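Long-range contacts in class D beta-lactamase (Fusobacterium nucleatum subsp. polymorphum, PDB 4IED), which probably hydrolyses the beta-lactam ring of penicillin-type antibiotics, yielding substituted beta-amino acids: residues I208-G213 with A225-I230; N98-I103 with K180-L185. All coordinates share one frame; numbering follows the deposited sequence.

Contact 1. Residues I208-G213 with A225-I230; sequences IGWFVG and AINLDI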
ATOM      1  N   ILE A 208      -8.039  -9.903   5.247  1.00  6.97           N
ATOM      2  CA  ILE A 208      -6.692  -9.906   4.681  1.00  6.71           C
ATOM      3  C   ILE A 208      -5.954  -8.648   5.162  1.00  6.28           C
ATOM      4  O   ILE A 208      -6.314  -7.510   4.834  1.00  6.09           O
ATOM      5  CB  ILE A 208      -6.704  -9.875   3.110  1.00  6.96           C
ATOM      6  CG1 ILE A 208      -7.498 -10.979   2.477  1.00  7.67           C
ATOM      7  CG2 ILE A 208      -5.221  -9.860   2.600  1.00  6.67           C
ATOM      8  CD1 ILE A 208      -6.919 -12.331   2.678  1.00  8.01           C
ATOM      9  N   GLY A 209      -4.845  -8.873   5.860  1.00  6.21           N
ATOM     10  CA  GLY A 209      -3.960  -7.760   6.228  1.00  5.91           C
ATOM     11  C   GLY A 209      -2.829  -7.562   5.235  1.00  5.64           C
ATOM     12  O   GLY A 209      -2.164  -8.489   4.874  1.00  5.72           O
ATOM     13  N   TRP A 210      -2.609  -6.354   4.825  1.00  5.38           N
ATOM     14  CA  TRP A 210      -1.538  -5.954   3.845  1.00  5.16           C
ATOM     15  C   TRP A 210      -0.506  -5.057   4.515  1.00  5.01           C
ATOM     16  O   TRP A 210      -0.863  -4.194   5.332  1.00  4.99           O
ATOM     17  CB  TRP A 210      -2.137  -5.106   2.698  1.00  5.04           C
ATOM     18  CG  TRP A 210      -2.956  -5.742   1.618  1.00  5.18           C
ATOM     19  CD1 TRP A 210      -4.313  -5.748   1.533  1.00  5.34           C
ATOM     20  CD2 TRP A 210      -2.446  -6.326   0.409  1.00  5.21           C
ATOM     21  NE1 TRP A 210      -4.725  -6.388   0.388  1.00  5.49           N
ATOM     22  CE2 TRP A 210      -3.575  -6.714  -0.361  1.00  5.41           C
ATOM     23  CE3 TRP A 210      -1.133  -6.633  -0.066  1.00  5.17           C
ATOM     24  CZ2 TRP A 210      -3.423  -7.274  -1.609  1.00  5.54           C
ATOM     25  CZ3 TRP A 210      -0.969  -7.151  -1.267  1.00  5.28           C
ATOM     26  CH2 TRP A 210      -2.115  -7.471  -2.094  1.00  5.47           C
ATOM     27  N   PHE A 211       0.732  -5.191   4.040  1.00  4.94           N
ATOM     28  CA  PHE A 211       1.767  -4.154   4.258  1.00  4.81           C
ATOM     29  C   PHE A 211       2.606  -4.198   3.015  1.00  4.75           C
ATOM     30  O   PHE A 211       3.162  -5.203   2.629  1.00  4.86           O
ATOM     31  CB  PHE A 211       2.569  -4.367   5.571  1.00  4.93           C
ATOM     32  CG  PHE A 211       3.667  -3.371   5.823  1.00  4.87           C
ATOM     33  CD1 PHE A 211       3.452  -2.025   5.675  1.00  4.76           C
ATOM     34  CD2 PHE A 211       4.904  -3.800   6.221  1.00  5.00           C
ATOM     35  CE1 PHE A 211       4.479  -1.130   5.941  1.00  4.78           C
ATOM     36  CE2 PHE A 211       5.934  -2.892   6.479  1.00  5.01           C
ATOM     37  CZ  PHE A 211       5.691  -1.603   6.346  1.00  4.91           C
ATOM     38  N   VAL A 212       2.651  -3.045   2.325  1.00  4.63           N
ATOM     39  CA  VAL A 212       3.376  -2.902   1.031  1.00  4.62           C
ATOM     40  C   VAL A 212       4.258  -1.673   1.091  1.00  4.58           C
ATOM     41  O   VAL A 212       3.972  -0.741   1.781  1.00  4.53           O
ATOM     42  CB  VAL A 212       2.441  -2.875  -0.205  1.00  4.62           C
ATOM     43  CG1 VAL A 212       1.380  -4.003  -0.116  1.00  4.72           C
ATOM     44  CG2 VAL A 212       1.769  -1.555  -0.363  1.00  4.55           C
ATOM     45  N   GLY A 213       5.348  -1.738   0.306  1.00  4.65           N
ATOM     46  CA  GLY A 213       6.262  -0.569   0.313  1.00  4.68           C
ATOM     47  C   GLY A 213       7.563  -0.900  -0.394  1.00  4.84           C
ATOM     48  O   GLY A 213       7.659  -1.778  -1.226  1.00  4.92           O
ATOM     49  N   ALA A 225       5.687  -6.648  -0.806  1.00  5.19           N
ATOM     50  CA  ALA A 225       4.269  -6.861  -0.367  1.00  5.13           C
ATOM     51  C   ALA A 225       4.056  -8.140   0.401  1.00  5.33           C
ATOM     52  O   ALA A 225       4.483  -9.199  -0.073  1.00  5.56           O
ATOM     53  CB  ALA A 225       3.358  -6.858  -1.581  1.00  5.16           C
ATOM     54  N   ILE A 226       3.404  -7.963   1.546  1.00  5.27           N
ATOM     55  CA  ILE A 226       2.947  -9.116   2.344  1.00  5.50           C
ATOM     56  C   ILE A 226       1.456  -8.959   2.474  1.00  5.48           C
ATOM     57  O   ILE A 226       0.895  -7.879   2.607  1.00  5.29           O
ATOM     58  CB  ILE A 226       3.639  -9.164   3.714  1.00  5.57           C
ATOM     59  CG1 ILE A 226       3.346 -10.511   4.468  1.00  5.91           C
ATOM     60  CG2 ILE A 226       3.285  -8.002   4.624  1.00  5.39           C
ATOM     61  CD1 ILE A 226       4.291 -10.665   5.629  1.00  6.06           C
ATOM     62  N   ASN A 227       0.786 -10.105   2.397  1.00  5.75           N
ATOM     63  CA  ASN A 227      -0.613 -10.186   2.931  1.00  5.86           C
ATOM     64  C   ASN A 227      -0.798 -11.476   3.681  1.00  6.23           C
ATOM     65  O   ASN A 227      -0.147 -12.475   3.475  1.00  6.45           O
ATOM     66  CB  ASN A 227      -1.677  -9.912   1.838  1.00  5.84           C
ATOM     67  CG  ASN A 227      -1.774 -10.994   0.777  1.00  6.10           C
ATOM     68  OD1 ASN A 227      -2.075 -12.127   1.033  1.00  6.43           O
ATOM     69  ND2 ASN A 227      -1.621 -10.579  -0.492  1.00  6.01           N
ATOM     70  N   LEU A 228      -1.665 -11.387   4.667  1.00  6.39           N
ATOM     71  CA  LEU A 228      -1.858 -12.491   5.652  1.00  7.12           C
ATOM     72  C   LEU A 228      -3.317 -12.550   5.989  1.00  7.14           C
ATOM     73  O   LEU A 228      -3.998 -11.557   6.018  1.00  6.91           O
ATOM     74  CB  LEU A 228      -1.137 -12.083   7.003  1.00  7.72           C
ATOM     75  CG  LEU A 228       0.346 -11.680   6.982  1.00  8.04           C
ATOM     76  CD1 LEU A 228       0.840 -11.008   8.280  1.00  8.40           C
ATOM     77  CD2 LEU A 228       1.050 -13.029   6.657  1.00  8.72           C
ATOM     78  N   ASP A 229      -3.741 -13.718   6.371  1.00  7.54           N
ATOM     79  CA  ASP A 229      -5.106 -13.913   6.965  1.00  7.90           C
ATOM     80  C   ASP A 229      -5.039 -13.399   8.364  1.00  8.32           C
ATOM     81  O   ASP A 229      -4.275 -13.947   9.178  1.00  8.95           O
ATOM     82  CB  ASP A 229      -5.510 -15.438   6.935  1.00  8.37           C
ATOM     83  CG  ASP A 229      -5.711 -15.970   5.508  1.00  8.48           C
ATOM     84  OD1 ASP A 229      -5.812 -15.145   4.534  1.00  8.02           O
ATOM     85  OD2 ASP A 229      -5.858 -17.194   5.437  1.00  9.14           O
ATOM     86  N   ILE A 230      -5.769 -12.347   8.660  1.00  8.45           N
ATOM     87  CA  ILE A 230      -5.784 -11.735   9.991  1.00  9.24           C
ATOM     88  C   ILE A 230      -7.197 -11.424  10.356  1.00  9.91           C
ATOM     89  O   ILE A 230      -7.836 -10.569   9.757  1.00  9.29           O
ATOM     90  CB  ILE A 230      -4.913 -10.512  10.146  1.00  9.20           C
ATOM     91  CG1 ILE A 230      -3.454 -10.875  10.014  1.00  9.75           C
ATOM     92  CG2 ILE A 230      -5.125  -9.853  11.507  1.00  9.51           C
ATOM     93  CD1 ILE A 230      -2.580  -9.666   9.763  1.00  9.79           C
TER

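Contact 2. Residues N98-I103 with K180-L185; sequences NLRYAI and KDITIL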
ATOM      1  N   ASN A  98      -4.653  17.590   5.507  1.00  5.51           N
ATOM      2  CA  ASN A  98      -4.115  17.446   4.183  1.00  5.54           C
ATOM      3  C   ASN A  98      -3.859  15.970   3.837  1.00  5.32           C
ATOM      4  O   ASN A  98      -3.992  15.136   4.707  1.00  5.16           O
ATOM      5  CB  ASN A  98      -2.877  18.354   3.931  1.00  5.81           C
ATOM      6  CG  ASN A  98      -1.747  18.061   4.914  1.00  5.79           C
ATOM      7  OD1 ASN A  98      -1.520  16.974   5.385  1.00  5.57           O
ATOM      8  ND2 ASN A  98      -1.048  19.115   5.264  1.00  6.11           N
ATOM      9  N   LEU A  99      -3.450  15.657   2.625  1.00  5.36           N
ATOM     10  CA  LEU A  99      -3.294  14.236   2.260  1.00  5.22           C
ATOM     11  C   LEU A  99      -2.144  13.563   2.920  1.00  5.18           C
ATOM     12  O   LEU A  99      -2.096  12.430   3.203  1.00  5.08           O
ATOM     13  CB  LEU A  99      -3.303  14.029   0.735  1.00  5.33           C
ATOM     14  CG  LEU A  99      -4.605  14.326  -0.044  1.00  5.40           C
ATOM     15  CD1 LEU A  99      -4.389  14.019  -1.518  1.00  5.54           C
ATOM     16  CD2 LEU A  99      -5.761  13.540   0.463  1.00  5.30           C
ATOM     17  N   ARG A 100      -1.066  14.356   3.169  1.00  5.33           N
ATOM     18  CA  ARG A 100       0.052  13.845   3.928  1.00  5.36           C
ATOM     19  C   ARG A 100      -0.340  13.269   5.261  1.00  5.18           C
ATOM     20  O   ARG A 100       0.010  12.131   5.574  1.00  5.13           O
ATOM     21  CB  ARG A 100       1.103  14.946   4.121  1.00  5.64           C
ATOM     22  CG  ARG A 100       2.275  14.523   4.955  1.00  5.74           C
ATOM     23  CD  ARG A 100       3.230  15.705   5.307  1.00  6.12           C
ATOM     24  NE  ARG A 100       3.833  16.338   4.113  1.00  6.47           N
ATOM     25  CZ  ARG A 100       4.812  15.843   3.367  1.00  6.70           C
ATOM     26  NH1 ARG A 100       5.412  14.673   3.700  1.00  6.63           N
ATOM     27  NH2 ARG A 100       5.102  16.560   2.274  1.00  7.05           N
ATOM     28  N   TYR A 101      -1.125  14.022   6.039  1.00  5.15           N
ATOM     29  CA  TYR A 101      -1.600  13.515   7.308  1.00  5.04           C
ATOM     30  C   TYR A 101      -2.552  12.399   7.086  1.00  4.92           C
ATOM     31  O   TYR A 101      -2.510  11.359   7.794  1.00  4.90           O
ATOM     32  CB  TYR A 101      -2.295  14.653   8.028  1.00  5.11           C
ATOM     33  CG  TYR A 101      -2.867  14.182   9.369  1.00  5.06           C
ATOM     34  CD1 TYR A 101      -2.096  14.076  10.480  1.00  5.11           C
ATOM     35  CD2 TYR A 101      -4.210  13.892   9.479  1.00  5.03           C
ATOM     36  CE1 TYR A 101      -2.603  13.591  11.697  1.00  5.11           C
ATOM     37  CE2 TYR A 101      -4.740  13.411  10.699  1.00  5.07           C
ATOM     38  CZ  TYR A 101      -3.918  13.278  11.759  1.00  5.10           C
ATOM     39  OH  TYR A 101      -4.325  12.855  13.007  1.00  5.18           O
ATOM     40  N   ALA A 102      -3.429  12.578   6.116  1.00  4.92           N
ATOM     41  CA  ALA A 102      -4.491  11.575   5.892  1.00  4.91           C
ATOM     42  C   ALA A 102      -3.911  10.174   5.596  1.00  4.92           C
ATOM     43  O   ALA A 102      -4.364   9.135   6.110  1.00  4.98           O
ATOM     44  CB  ALA A 102      -5.396  11.986   4.820  1.00  4.97           C
ATOM     45  N   ILE A 103      -2.852  10.093   4.802  1.00  4.95           N
ATOM     46  CA  ILE A 103      -2.276   8.769   4.489  1.00  5.03           C
ATOM     47  C   ILE A 103      -1.587   8.161   5.706  1.00  5.06           C
ATOM     48  O   ILE A 103      -1.679   6.951   5.933  1.00  5.17           O
ATOM     49  CB  ILE A 103      -1.416   8.763   3.219  1.00  5.14           C
ATOM     50  CG1 ILE A 103      -1.171   7.339   2.711  1.00  5.30           C
ATOM     51  CG2 ILE A 103      -0.032   9.446   3.515  1.00  5.20           C
ATOM     52  CD1 ILE A 103      -0.541   7.250   1.317  1.00  5.47           C
ATOM     53  N   LYS A 180       6.154   9.404  -2.632  1.00  5.69           N
ATOM     54  CA  LYS A 180       7.291   8.866  -1.910  1.00  5.66           C
ATOM     55  C   LYS A 180       7.483   9.595  -0.586  1.00  5.75           C
ATOM     56  O   LYS A 180       7.666   8.925   0.454  1.00  5.61           O
ATOM     57  CB  LYS A 180       8.581   9.051  -2.740  1.00  6.01           C
ATOM     58  CG  LYS A 180       8.572   8.275  -4.084  1.00  6.36           C
ATOM     59  CD  LYS A 180       9.944   8.412  -4.771  1.00  7.05           C
ATOM     60  CE  LYS A 180      10.991   7.564  -4.030  1.00  7.48           C
ATOM     61  NZ  LYS A 180      12.341   7.687  -4.652  1.00  8.17           N
ATOM     62  N   ASP A 181       7.412  10.910  -0.561  1.00  6.02           N
ATOM     63  CA  ASP A 181       7.697  11.623   0.655  1.00  6.18           C
ATOM     64  C   ASP A 181       6.678  11.306   1.770  1.00  5.98           C
ATOM     65  O   ASP A 181       7.026  11.142   2.930  1.00  6.00           O
ATOM     66  CB  ASP A 181       7.699  13.089   0.382  1.00  6.57           C
ATOM     67  CG  ASP A 181       8.405  13.881   1.470  1.00  6.93           C
ATOM     68  OD1 ASP A 181       9.669  13.799   1.567  1.00  7.76           O
ATOM     69  OD2 ASP A 181       7.734  14.659   2.205  1.00  7.32           O
ATOM     70  N   ILE A 182       5.401  11.239   1.433  1.00  5.84           N
ATOM     71  CA  ILE A 182       4.347  10.986   2.451  1.00  5.72           C
ATOM     72  C   ILE A 182       4.326   9.596   3.016  1.00  5.44           C
ATOM     73  O   ILE A 182       3.743   9.401   4.085  1.00  5.42           O
ATOM     74  CB  ILE A 182       2.950  11.357   1.929  1.00  5.73           C
ATOM     75  CG1 ILE A 182       2.440  10.406   0.849  1.00  5.51           C
ATOM     76  CG2 ILE A 182       2.958  12.852   1.467  1.00  6.10           C
ATOM     77  CD1 ILE A 182       1.147  10.741   0.180  1.00  5.58           C
ATOM     78  N   THR A 183       4.924   8.666   2.295  1.00  5.29           N
ATOM     79  CA  THR A 183       5.016   7.280   2.702  1.00  5.08           C
ATOM     80  C   THR A 183       6.273   6.902   3.477  1.00  5.15           C
ATOM     81  O   THR A 183       6.422   5.693   3.823  1.00  5.03           O
ATOM     82  CB  THR A 183       4.824   6.298   1.534  1.00  4.92           C
ATOM     83  OG1 THR A 183       5.801   6.588   0.521  1.00  5.04           O
ATOM     84  CG2 THR A 183       3.362   6.320   0.929  1.00  4.85           C
ATOM     85  N   ILE A 184       7.121   7.846   3.863  1.00  5.40           N
ATOM     86  CA  ILE A 184       8.286   7.552   4.636  1.00  5.53           C
ATOM     87  C   ILE A 184       7.846   7.042   6.014  1.00  5.51           C
ATOM     88  O   ILE A 184       7.141   7.759   6.727  1.00  5.60           O
ATOM     89  CB  ILE A 184       9.206   8.760   4.767  1.00  5.88           C
ATOM     90  CG1 ILE A 184       9.738   9.133   3.361  1.00  5.96           C
ATOM     91  CG2 ILE A 184      10.292   8.383   5.735  1.00  6.06           C
ATOM     92  CD1 ILE A 184      10.492  10.443   3.329  1.00  6.36           C
ATOM     93  N   LEU A 185       8.378   5.892   6.379  1.00  5.46           N
ATOM     94  CA  LEU A 185       8.137   5.306   7.698  1.00  5.50           C
ATOM     95  C   LEU A 185       9.322   5.366   8.620  1.00  5.79           C
ATOM     96  O   LEU A 185       9.234   5.823   9.731  1.00  6.00           O
ATOM     97  CB  LEU A 185       7.683   3.868   7.509  1.00  5.30           C
ATOM     98  CG  LEU A 185       6.350   3.597   6.750  1.00  5.06           C
ATOM     99  CD1 LEU A 185       6.182   2.079   6.564  1.00  4.95           C
ATOM    100  CD2 LEU A 185       5.157   4.296   7.387  1.00  5.09           C
TER
HETATM  101  O   HOH W   1       6.527  12.289   5.480  1.00 12.75           O

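Contact 1. Residues I208-G213 with A225-I230
Asn-227 and Trp-210 stand opposite each other on adjacent antiparallel strands, in a non-hydrogen-bonded pair, and their side chains run side by side in the same direction. CB of Asn-227 sits over the six-membered ring of Trp-210, 4.0 Å from its centroid, in a CH-pi contact. With CG between its backbone N and carbonyl carbon (chi1 69°), the amide of Asn-227 rises beside the indole, the two planes 78° apart and ND2 over the ring face 3.5 Å from Trp-210 CH2. Ile-208 runs alongside Asn-227, its CG2 3.6 Å from Asn-227 CB and over the rim of the same indole face, while its CD1 touches Asp-229 OD1. The polar ends on this face turn to the surrounding chain: Arg-48 takes both Asn-227 OD1 and Asp-229 OD1, the latter as a salt bridge, and Trp-210 NE1 donates to Tyr-54 O. Farther along, Ala-225 CB meets Val-212 CG1 at 3.8 Å and comes near the indole edge at Trp-210 CZ3.

The other face is apolar. Phe-211 CG is anti to the backbone N (chi1 178°); the ring leads away from the neighbouring strand, and the contact falls to CB, which meets Ile-226 CG2. Gly-209 lets Ile-230 CD1 approach its CA to 4.2 Å. Two hydrogen-bonded pairs, Gly-209 with Leu-228 and Phe-211 with Ile-226, supply four N-H...O bonds. Together the strands make a beta hairpin in the central antiparallel sheet of the serine beta-lactamase fold, covered by helix 154-165 on the indole side and helix 238-249 on the Phe-211 side.

Contact 2. Residues N98-I103 with K180-L185
A salt bridge beside an apolar patch joins helix 99-105 to the C-terminal end of helix 173-182: Arg-100 and Ile-103 meet Asp-181, Ile-182 and Thr-183, just before the chain enters edge strand 184-187. The Arg-100 side chain leaves its helix with CG anti to the backbone N, then bends at chi3 (-62°), which swings NE out of the extended line. At its end NH1 donates to Asp-181 OD2 at 2.8 Å, and NH2 adds a weak bond of 3.2 Å to that same OD2. Both bonds end on OD2, met by NH1 on its anti side and somewhat out of the carboxylate plane; guanidinium and carboxylate planes stand 83° apart. A water ties the guanidinium to the backbone as well, donating to the carbonyl O of Asp-181 and weakly accepting from Arg-100 NH1.

Ile-182 CG2 lies over one guanidinium face, 3.8 Å from Arg-100 NH1, and also touches CB and CG of Arg-100. The other branch of Ile-182 is set by chi1 of 70°, with CG1 between the backbone N and carbonyl carbon. There CG1 meets Ile-103 CG2 at 3.8 Å, the two side chains crossing at about a right angle, while Ile-103 CD1 reaches Thr-183 CG2 at 4.0 Å.

Arg-100 NE forms another salt bridge, to Asp-77 OD1, so the guanidinium spans two carboxylates. With Asp-181 and a backbone carbonyl at the end of helix 173-182 gathered near it, the positive charge would probably be stabilised, and in return would probably offset the negative end of the helix dipole.

Overall arrangement
Contact 1 lies in the sheet, and contact 2 joins two helices beside the sheet's far edge; their centres are 19 Å apart, on opposite sides of the chain's centre. Their segments nevertheless touch, Phe-211 CE1 lying 3.7 Å from Leu-185 CD1. Strand 192-200 runs between them and carries the Lys-Thr-Gly motif of the family, beginning at Lys-196: Val-212 of contact 1 bonds to its backbone, and Ile-103 of contact 2 packs against it. The two contacts thus flank a strand that lines the active site in class D enzymes, where carboxylated Lys-60 also belongs. A bound magnesium ion, about 13 Å from the Asp-181 side chain, is too far for Asp-181 to coordinate.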